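Local coordinates for DNA mismatch repair protein MutL (PDB 6LZI) that binds ADP in the Bergerat-fold ATPase domain of a DNA mismatch repair endonuclease and probably uses ATP binding and hydrolysis to control repair, at residues A[96-100]-A[141-146]; A[168-172]-A[200-204]; A[206-211]-A[222-228]. All blocks are in the same frame, centred on the assembly; numbering follows the deposited sequence.

How the contacts relate
Contact 2 is the buried one of the three, an apolar packing of helix 156-173 against helix 196-204; contacts 1 and 3 are partly buried and lie on opposite sides of the chain's centre, about 42 Å apart between centres. Contact 1 belongs to the ATPase half and joins two loops by a backbone bond, apolar contacts round Val-98 and a cation-pi pair. Contacts 2 and 3 touch: helix 196-204 leads into the hairpin of contact 3, Glu-201 OE1 reaches Thr-208 N at 2.9 Å, probably a hydrogen bond, and Val-200 packs on Phe-223. Strand pairing makes contact 3 rich in backbone hydrogen bonds, whereas contact 2 has none between its segments.

Contact 1 of 3, residues A[96-100]-A[141-146]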
loop_
_atom_site.group_PDB
_atom_site.type_symbol
_atom_site.label_atom_id
_atom_site.label_comp_id
_atom_site.label_asym_id
_atom_site.label_seq_id
_atom_site.Cartn_x
_atom_site.Cartn_y
_atom_site.Cartn_z
ATOM N N SER A 96 -5.223 5.224 -16.373
ATOM C CA SER A 96 -5.041 6.400 -17.243
ATOM C C SER A 96 -6.285 6.713 -18.049
ATOM O O SER A 96 -6.472 7.853 -18.502
ATOM C CB SER A 96 -3.881 6.136 -18.178
ATOM O OG SER A 96 -4.226 5.104 -19.133
ATOM N N SER A 97 -7.167 5.737 -18.198
ATOM C CA SER A 97 -8.326 6.015 -19.026
ATOM C C SER A 97 -9.446 6.732 -18.270
ATOM O O SER A 97 -10.518 7.019 -18.852
ATOM C CB SER A 97 -8.787 4.697 -19.636
ATOM O OG SER A 97 -9.276 3.814 -18.677
ATOM N N VAL A 98 -9.213 7.081 -17.016
ATOM C CA VAL A 98 -10.250 7.532 -16.101
ATOM C C VAL A 98 -9.645 8.694 -15.311
ATOM O O VAL A 98 -10.102 9.053 -14.240
ATOM C CB VAL A 98 -10.710 6.269 -15.333
ATOM C CG1 VAL A 98 -10.042 5.944 -13.999
ATOM C CG2 VAL A 98 -12.085 5.822 -15.634
ATOM N N SER A 99 -8.557 9.265 -15.837
ATOM C CA SER A 99 -7.855 10.329 -15.172
ATOM C C SER A 99 -7.043 11.110 -16.185
ATOM O O SER A 99 -6.903 10.726 -17.356
ATOM C CB SER A 99 -6.873 9.842 -14.073
ATOM O OG SER A 99 -5.830 9.053 -14.610
ATOM N N LYS A 100 -6.509 12.187 -15.678
ATOM C CA LYS A 100 -5.430 12.984 -16.278
ATOM C C LYS A 100 -4.123 12.486 -15.666
ATOM O O LYS A 100 -3.804 12.775 -14.505
ATOM C CB LYS A 100 -5.641 14.475 -16.025
ATOM C CG LYS A 100 -6.863 15.188 -16.746
ATOM C CD LYS A 100 -7.266 16.474 -16.002
ATOM C CE LYS A 100 -8.190 17.422 -16.794
ATOM N NZ LYS A 100 -9.061 16.683 -17.733
ATOM N N ASP A 141 -7.663 14.319 -11.107
ATOM C CA ASP A 141 -9.059 14.505 -11.479
ATOM C C ASP A 141 -9.724 13.177 -11.824
ATOM O O ASP A 141 -10.318 13.011 -12.899
ATOM C CB ASP A 141 -9.157 15.457 -12.649
ATOM C CG ASP A 141 -8.790 16.869 -12.252
ATOM O OD1 ASP A 141 -8.598 17.118 -11.033
ATOM O OD2 ASP A 141 -8.723 17.724 -13.155
ATOM N N LEU A 142 -9.629 12.251 -10.868
ATOM C CA LEU A 142 -10.044 10.879 -11.127
ATOM C C LEU A 142 -11.517 10.931 -11.468
ATOM O O LEU A 142 -12.279 11.682 -10.832
ATOM C CB LEU A 142 -9.761 10.017 -9.897
ATOM C CG LEU A 142 -10.146 8.525 -9.910
ATOM C CD1 LEU A 142 -9.284 7.867 -10.999
ATOM C CD2 LEU A 142 -9.963 7.872 -8.536
ATOM N N PHE A 143 -11.908 10.156 -12.507
ATOM C CA PHE A 143 -13.294 10.094 -13.070
ATOM C C PHE A 143 -13.815 11.459 -13.555
ATOM O O PHE A 143 -15.027 11.707 -13.564
ATOM C CB PHE A 143 -14.266 9.489 -12.044
ATOM C CG PHE A 143 -13.826 8.153 -11.508
ATOM C CD1 PHE A 143 -13.599 7.092 -12.415
ATOM C CD2 PHE A 143 -13.693 7.955 -10.140
ATOM C CE1 PHE A 143 -13.207 5.838 -11.920
ATOM C CE2 PHE A 143 -13.296 6.685 -9.642
ATOM C CZ PHE A 143 -13.047 5.649 -10.594
ATOM N N PHE A 144 -12.928 12.377 -13.984
ATOM C CA PHE A 144 -13.440 13.645 -14.546
ATOM C C PHE A 144 -14.323 13.421 -15.771
ATOM O O PHE A 144 -15.257 14.221 -16.054
ATOM C CB PHE A 144 -12.260 14.536 -14.914
ATOM C CG PHE A 144 -11.627 14.169 -16.198
ATOM C CD1 PHE A 144 -10.653 13.198 -16.217
ATOM C CD2 PHE A 144 -11.923 14.845 -17.383
ATOM C CE1 PHE A 144 -10.025 12.846 -17.396
ATOM C CE2 PHE A 144 -11.294 14.518 -18.568
ATOM C CZ PHE A 144 -10.321 13.506 -18.582
ATOM N N ASN A 145 -14.029 12.355 -16.538
ATOM C CA ASN A 145 -14.764 11.879 -17.690
ATOM C C ASN A 145 -16.024 11.081 -17.332
ATOM O O ASN A 145 -16.810 10.798 -18.250
ATOM C CB ASN A 145 -13.826 11.013 -18.593
ATOM C CG ASN A 145 -13.229 9.746 -17.860
ATOM O OD1 ASN A 145 -12.918 9.817 -16.672
ATOM N ND2 ASN A 145 -12.966 8.611 -18.632
ATOM N N LEU A 146 -16.251 10.775 -16.046
ATOM C CA LEU A 146 -17.465 10.075 -15.574
ATOM C C LEU A 146 -18.078 10.850 -14.414
ATOM O O LEU A 146 -17.915 10.473 -13.251
ATOM C CB LEU A 146 -17.150 8.645 -15.113
ATOM C CG LEU A 146 -16.411 7.863 -16.211
ATOM C CD1 LEU A 146 -15.851 6.505 -15.732
ATOM C CD2 LEU A 146 -17.474 7.686 -17.257
#
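Two hydrogen bonds tie the loop at 96-100 to the turns at 141-146. The stronger is backbone to backbone: Phe-143 N-H donates to Val-98 O at an N-to-O distance of 2.7 Å. Asn-145 ND2 adds a weak bond to Ser-97 O, bent to 125° at the hydrogen.

The apolar part centres on Val-98, whose two methyls are shared among three residues. CG1 lies alongside Leu-142, 3.6 Å from its CD1, while CG2 meets the edge of the Phe-143 ring at CD1 (3.8 Å) and also touches Leu-146 CD1.

Charge and aromatic surface meet at Lys-100. Its chain crosses Phe-144 at about a right angle, and a bend at the last torsion (chi4 30°) brings NZ over one ring face, 3.4 Å from the ring centroid, a cation-pi contact. Asn-145 CB lies over the opposite face. Asp-141 crosses the lysine chain at a slant, its OD2 lying 3.4 Å from Lys-100 CD; NZ also has a long, weak ion pair with Glu-119.

The 141-146 segment is a type II turn followed by an overlapping type I turn that ends at Leu-146, the N-cap of helix 147-151. Together the two loops join the end of helix 91-96 to that of strand 134-140, at the margin of the alpha/beta sandwich characteristic of the Bergerat ATP-binding fold.

Contact 2 of 3, residues A[168-172]-A[200-204]; sequences KEYAL and VEEVF
This is an antiparallel helix-helix contact, buried and apolar, in which helix 156-173 meets helix 196-204 where the ATPase part adjoins the part built on the sheet that contains strand 260-266. Leu-172 meets Val-200, Val-203 and Phe-204 across it. The axes of the two segments run at 166° to each other and approach to 10.2 Å, a spacing filled by side chains.

Leu-172 carries most of the touching. Its CG lies anti to the carbonyl carbon (chi1 -75°), which, with chi2 162°, carries both methyls to the other helix. CD1 reaches Phe-204 CE2 at 3.6 Å, and the leucine crosses the phenylalanine at about a right angle. CD2 sits among three partners, 3.8 Å from Val-200 CG2 and also against Val-203 and Phe-204.

From the other helix, Val-203 meets Lys-168, Ala-171 and Leu-172. Its CG2 comes to 4.4 Å from Ala-171 CB, while CG1 lies 4.1 Å from Lys-168 CG. That same CG1 rests over the centre of one face of its neighbour's ring, Phe-204, and so helps to support the aromatic group that the leucine touches.

Beyond the pair, Val-200 and Phe-204 pack on strand 260-266, Leu-172 on Phe-236 of strand 232-237, and Ala-171 and Val-203 on Leu-191 of strand 186-191. Ala-171 O is also hydrogen-bonded to Arg-199 NH1 of helix 196-204. Between the two segments themselves there is no hydrogen bond or salt bridge; their mutual hold depends on the fit of branched and aromatic side chains, the lysine contributing only its aliphatic stem.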
loop_
_atom_site.group_PDB
_atom_site.type_symbol
_atom_site.label_atom_id
_atom_site.label_comp_id
_atom_site.label_asym_id
_atom_site.label_seq_id
_atom_site.Cartn_x
_atom_site.Cartn_y
_atom_site.Cartn_z
ATOM N N LYS A 168 -0.818 1.501 5.672
ATOM C CA LYS A 168 -0.448 0.738 6.861
ATOM C C LYS A 168 -0.356 -0.736 6.543
ATOM O O LYS A 168 0.563 -1.422 7.005
ATOM C CB LYS A 168 -1.449 0.983 8.000
ATOM C CG LYS A 168 -1.306 2.381 8.576
ATOM C CD LYS A 168 -2.377 2.652 9.641
ATOM C CE LYS A 168 -2.172 4.124 10.136
ATOM N NZ LYS A 168 -2.912 4.384 11.400
ATOM N N GLU A 169 -1.285 -1.226 5.727
ATOM C CA GLU A 169 -1.316 -2.653 5.400
ATOM C C GLU A 169 -0.096 -3.074 4.607
ATOM O O GLU A 169 0.504 -4.122 4.879
ATOM C CB GLU A 169 -2.600 -2.918 4.648
ATOM C CG GLU A 169 -2.808 -4.252 4.009
ATOM C CD GLU A 169 -4.224 -4.292 3.435
ATOM O OE1 GLU A 169 -4.357 -4.136 2.196
ATOM O OE2 GLU A 169 -5.179 -4.419 4.239
ATOM N N TYR A 170 0.290 -2.276 3.619
ATOM C CA TYR A 170 1.549 -2.529 2.917
ATOM C C TYR A 170 2.764 -2.348 3.844
ATOM O O TYR A 170 3.776 -3.067 3.747
ATOM C CB TYR A 170 1.688 -1.526 1.775
ATOM C CG TYR A 170 0.912 -1.871 0.551
ATOM C CD1 TYR A 170 1.256 -2.933 -0.187
ATOM C CD2 TYR A 170 -0.124 -1.054 0.095
ATOM C CE1 TYR A 170 0.601 -3.248 -1.330
ATOM C CE2 TYR A 170 -0.813 -1.359 -1.087
ATOM C CZ TYR A 170 -0.431 -2.484 -1.771
ATOM O OH TYR A 170 -1.011 -2.840 -2.976
ATOM N N ALA A 171 2.709 -1.367 4.725
ATOM C CA ALA A 171 3.869 -1.252 5.590
ATOM C C ALA A 171 4.003 -2.450 6.530
ATOM O O ALA A 171 5.137 -2.831 6.895
ATOM C CB ALA A 171 3.838 -0.020 6.487
ATOM N N LEU A 172 2.878 -3.029 6.930
ATOM C CA LEU A 172 2.981 -4.172 7.830
ATOM C C LEU A 172 3.585 -5.422 7.195
ATOM O O LEU A 172 4.068 -6.286 7.954
ATOM C CB LEU A 172 1.609 -4.484 8.417
ATOM C CG LEU A 172 1.158 -3.467 9.514
ATOM C CD1 LEU A 172 -0.385 -3.523 9.788
ATOM C CD2 LEU A 172 1.909 -3.559 10.838
ATOM N N VAL A 200 5.619 -3.143 13.251
ATOM C CA VAL A 200 4.308 -3.248 13.878
ATOM C C VAL A 200 4.117 -2.170 14.919
ATOM O O VAL A 200 3.053 -1.562 15.004
ATOM C CB VAL A 200 4.128 -4.650 14.483
ATOM C CG1 VAL A 200 2.823 -4.717 15.220
ATOM C CG2 VAL A 200 4.043 -5.580 13.298
ATOM N N GLU A 201 5.125 -1.976 15.755
ATOM C CA GLU A 201 4.971 -1.096 16.892
ATOM C C GLU A 201 4.882 0.362 16.445
ATOM O O GLU A 201 4.109 1.141 17.023
ATOM C CB GLU A 201 6.091 -1.384 17.863
ATOM C CG GLU A 201 5.842 -2.741 18.481
ATOM C CD GLU A 201 6.884 -3.193 19.451
ATOM O OE1 GLU A 201 6.610 -4.178 20.139
ATOM O OE2 GLU A 201 7.948 -2.549 19.564
ATOM N N GLU A 202 5.668 0.730 15.427
ATOM C CA GLU A 202 5.569 2.082 14.869
ATOM C C GLU A 202 4.174 2.320 14.304
ATOM O O GLU A 202 3.582 3.385 14.530
ATOM C CB GLU A 202 6.639 2.304 13.792
ATOM C CG GLU A 202 8.070 2.325 14.299
ATOM C CD GLU A 202 8.318 3.379 15.381
ATOM O OE1 GLU A 202 7.898 4.559 15.241
ATOM O OE2 GLU A 202 8.911 2.992 16.391
ATOM N N VAL A 203 3.636 1.326 13.565
ATOM C CA VAL A 203 2.324 1.471 12.906
ATOM C C VAL A 203 1.228 1.664 13.940
ATOM O O VAL A 203 0.366 2.537 13.799
ATOM C CB VAL A 203 2.019 0.252 12.014
ATOM C CG1 VAL A 203 0.428 0.177 11.596
ATOM C CG2 VAL A 203 2.875 0.257 10.756
ATOM N N PHE A 204 1.205 0.824 14.966
ATOM C CA PHE A 204 0.102 0.867 15.921
ATOM C C PHE A 204 0.378 1.701 17.166
ATOM O O PHE A 204 -0.509 1.806 18.026
ATOM C CB PHE A 204 -0.316 -0.556 16.288
ATOM C CG PHE A 204 -0.956 -1.265 15.128
ATOM C CD1 PHE A 204 -2.233 -0.910 14.676
ATOM C CD2 PHE A 204 -0.217 -2.171 14.414
ATOM C CE1 PHE A 204 -2.776 -1.530 13.545
ATOM C CE2 PHE A 204 -0.691 -2.801 13.303
ATOM C CZ PHE A 204 -2.017 -2.488 12.832
#

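Contact 3 of 3, residues A[206-211]-A[222-228]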
loop_
_atom_site.group_PDB
_atom_site.type_symbol
_atom_site.label_atom_id
_atom_site.label_comp_id
_atom_site.label_asym_id
_atom_site.label_seq_id
_atom_site.Cartn_x
_atom_site.Cartn_y
_atom_site.Cartn_z
ATOM N N THR A 206 2.239 1.252 19.866
ATOM C CA THR A 206 2.123 0.558 21.121
ATOM C C THR A 206 3.199 -0.510 21.145
ATOM O O THR A 206 3.714 -0.908 20.099
ATOM C CB THR A 206 0.731 -0.051 21.284
ATOM O OG1 THR A 206 0.624 -0.636 22.580
ATOM C CG2 THR A 206 0.505 -1.084 20.172
ATOM N N LYS A 207 3.515 -0.969 22.348
ATOM C CA LYS A 207 4.435 -2.073 22.539
ATOM C C LYS A 207 3.675 -3.387 22.448
ATOM O O LYS A 207 2.545 -3.497 22.923
ATOM C CB LYS A 207 5.137 -1.957 23.895
ATOM C CG LYS A 207 5.807 -3.224 24.303
ATOM C CD LYS A 207 6.952 -3.539 23.360
ATOM C CE LYS A 207 7.759 -4.687 23.870
ATOM N NZ LYS A 207 8.855 -4.929 22.902
ATOM N N THR A 208 4.285 -4.362 21.785
ATOM C CA THR A 208 3.660 -5.644 21.562
ATOM C C THR A 208 4.527 -6.747 22.133
ATOM O O THR A 208 5.726 -6.581 22.362
ATOM C CB THR A 208 3.400 -5.938 20.066
ATOM O OG1 THR A 208 4.634 -6.192 19.396
ATOM C CG2 THR A 208 2.587 -4.796 19.316
ATOM N N GLU A 209 3.892 -7.890 22.312
ATOM C CA GLU A 209 4.551 -9.143 22.648
ATOM C C GLU A 209 4.420 -10.016 21.420
ATOM O O GLU A 209 3.333 -10.074 20.807
ATOM C CB GLU A 209 3.917 -9.853 23.843
ATOM C CG GLU A 209 4.611 -11.173 24.174
ATOM C CD GLU A 209 4.059 -11.848 25.438
ATOM O OE1 GLU A 209 4.625 -12.889 25.859
ATOM O OE2 GLU A 209 3.075 -11.328 26.016
ATOM N N GLU A 210 5.532 -10.634 21.036
ATOM C CA GLU A 210 5.577 -11.506 19.880
ATOM C C GLU A 210 5.326 -12.942 20.330
ATOM O O GLU A 210 6.003 -13.436 21.224
ATOM C CB GLU A 210 6.950 -11.380 19.217
ATOM C CG GLU A 210 7.192 -12.326 18.059
ATOM C CD GLU A 210 8.476 -12.016 17.324
ATOM O OE1 GLU A 210 9.253 -11.157 17.784
ATOM O OE2 GLU A 210 8.691 -12.629 16.266
ATOM N N LEU A 211 4.383 -13.597 19.670
ATOM C CA LEU A 211 3.986 -14.975 19.923
ATOM C C LEU A 211 4.236 -15.800 18.664
ATOM O O LEU A 211 4.178 -15.285 17.553
ATOM C CB LEU A 211 2.530 -15.040 20.254
ATOM C CG LEU A 211 2.065 -14.194 21.449
ATOM C CD1 LEU A 211 0.513 -14.242 21.574
ATOM C CD2 LEU A 211 2.760 -14.620 22.725
ATOM N N ALA A 222 2.395 -13.808 15.789
ATOM C CA ALA A 222 1.555 -12.661 16.101
ATOM C C ALA A 222 2.273 -11.642 16.976
ATOM O O ALA A 222 3.258 -11.950 17.672
ATOM C CB ALA A 222 0.249 -13.076 16.788
ATOM N N PHE A 223 1.729 -10.431 16.964
ATOM C CA PHE A 223 2.141 -9.363 17.870
ATOM C C PHE A 223 0.883 -8.885 18.548
ATOM O O PHE A 223 -0.054 -8.489 17.844
ATOM C CB PHE A 223 2.817 -8.205 17.103
ATOM C CG PHE A 223 4.005 -8.677 16.302
ATOM C CD1 PHE A 223 3.819 -9.240 15.026
ATOM C CD2 PHE A 223 5.271 -8.677 16.864
ATOM C CE1 PHE A 223 4.931 -9.756 14.297
ATOM C CE2 PHE A 223 6.345 -9.182 16.183
ATOM C CZ PHE A 223 6.178 -9.742 14.888
ATOM N N VAL A 224 0.860 -8.932 19.887
ATOM C CA VAL A 224 -0.357 -8.653 20.646
ATOM C C VAL A 224 -0.092 -7.508 21.611
ATOM O O VAL A 224 0.986 -7.423 22.210
ATOM C CB VAL A 224 -0.857 -9.910 21.404
ATOM C CG1 VAL A 224 -1.155 -10.999 20.409
ATOM C CG2 VAL A 224 0.166 -10.369 22.381
ATOM N N SER A 225 -1.078 -6.622 21.774
ATOM C CA SER A 225 -0.996 -5.600 22.816
ATOM C C SER A 225 -2.365 -5.477 23.444
ATOM O O SER A 225 -3.340 -5.239 22.716
ATOM C CB SER A 225 -0.562 -4.253 22.246
ATOM O OG SER A 225 -0.487 -3.272 23.265
ATOM N N ARG A 226 -2.430 -5.603 24.764
ATOM C CA ARG A 226 -3.707 -5.981 25.355
ATOM C C ARG A 226 -4.621 -4.842 25.747
ATOM O O ARG A 226 -5.839 -5.059 25.841
ATOM C CB ARG A 226 -3.498 -6.859 26.584
ATOM C CG ARG A 226 -3.243 -8.258 26.164
ATOM C CD ARG A 226 -3.479 -9.238 27.257
ATOM N NE ARG A 226 -3.658 -10.532 26.636
ATOM C CZ ARG A 226 -4.839 -11.072 26.360
ATOM N NH1 ARG A 226 -5.970 -10.422 26.637
ATOM N NH2 ARG A 226 -4.883 -12.266 25.793
ATOM N N ASN A 227 -4.125 -3.648 26.021
ATOM C CA ASN A 227 -5.122 -2.773 26.627
ATOM C C ASN A 227 -5.913 -2.004 25.562
ATOM O O ASN A 227 -7.021 -2.428 25.217
ATOM C CB ASN A 227 -4.454 -1.911 27.689
ATOM C CG ASN A 227 -4.267 -2.684 28.990
ATOM O OD1 ASN A 227 -5.210 -3.318 29.480
ATOM N ND2 ASN A 227 -3.050 -2.675 29.533
ATOM N N GLN A 228 -5.383 -0.904 25.031
ATOM C CA GLN A 228 -5.928 -0.259 23.812
ATOM C C GLN A 228 -7.281 0.449 23.975
ATOM O O GLN A 228 -8.291 -0.166 24.307
ATOM C CB GLN A 228 -6.052 -1.272 22.664
ATOM C CG GLN A 228 -4.759 -1.995 22.291
ATOM C CD GLN A 228 -3.530 -1.103 22.382
ATOM O OE1 GLN A 228 -2.719 -1.235 23.301
ATOM N NE2 GLN A 228 -3.369 -0.211 21.417
#
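Glu-210 and Phe-223, a non-hydrogen-bonded pair of the antiparallel hairpin, lie side by side and point the same way. The glutamate chain is extended along the ring, bringing CD to 3.7 Å from Phe-223 CE2, with carboxylate and ring planes 40° apart; its OE2 forms a salt bridge with Arg-221. With an alanine in place of Glu-210, Arg-221 would probably lose its acidic mate and the ring the chain that lies along it. Thr-208 OG1 comes to the ring from its edge, 3.6 Å from Phe-223 CD2.

On the other face, Leu-211 and Val-224 cross at about a right angle, Leu-211 CD1 meeting Val-224 CG1 at 3.8 Å. Between the two faces the backbones pair closely: Glu-209 and Val-224 exchange two bonds of 2.9 Å, N to O each way, and Leu-211 and Ala-222 also exchange a pair of backbone bonds.

At the end of strand 219-225, Ser-225 OG stands anti to its own N (chi1 180°), which puts it beside Thr-206, Ser-225 OG and Thr-206 OG1 being hydrogen-bonded at 2.9 Å.

The hairpin is the edge of a mixed sheet: strand 219-225 bonds onward to strand 260-266. Helix 196-204 packs on Phe-223 through Leu-196, Lys-197 and Val-200, while Leu-298 of helix 292-298 meets Leu-211 and Ala-222.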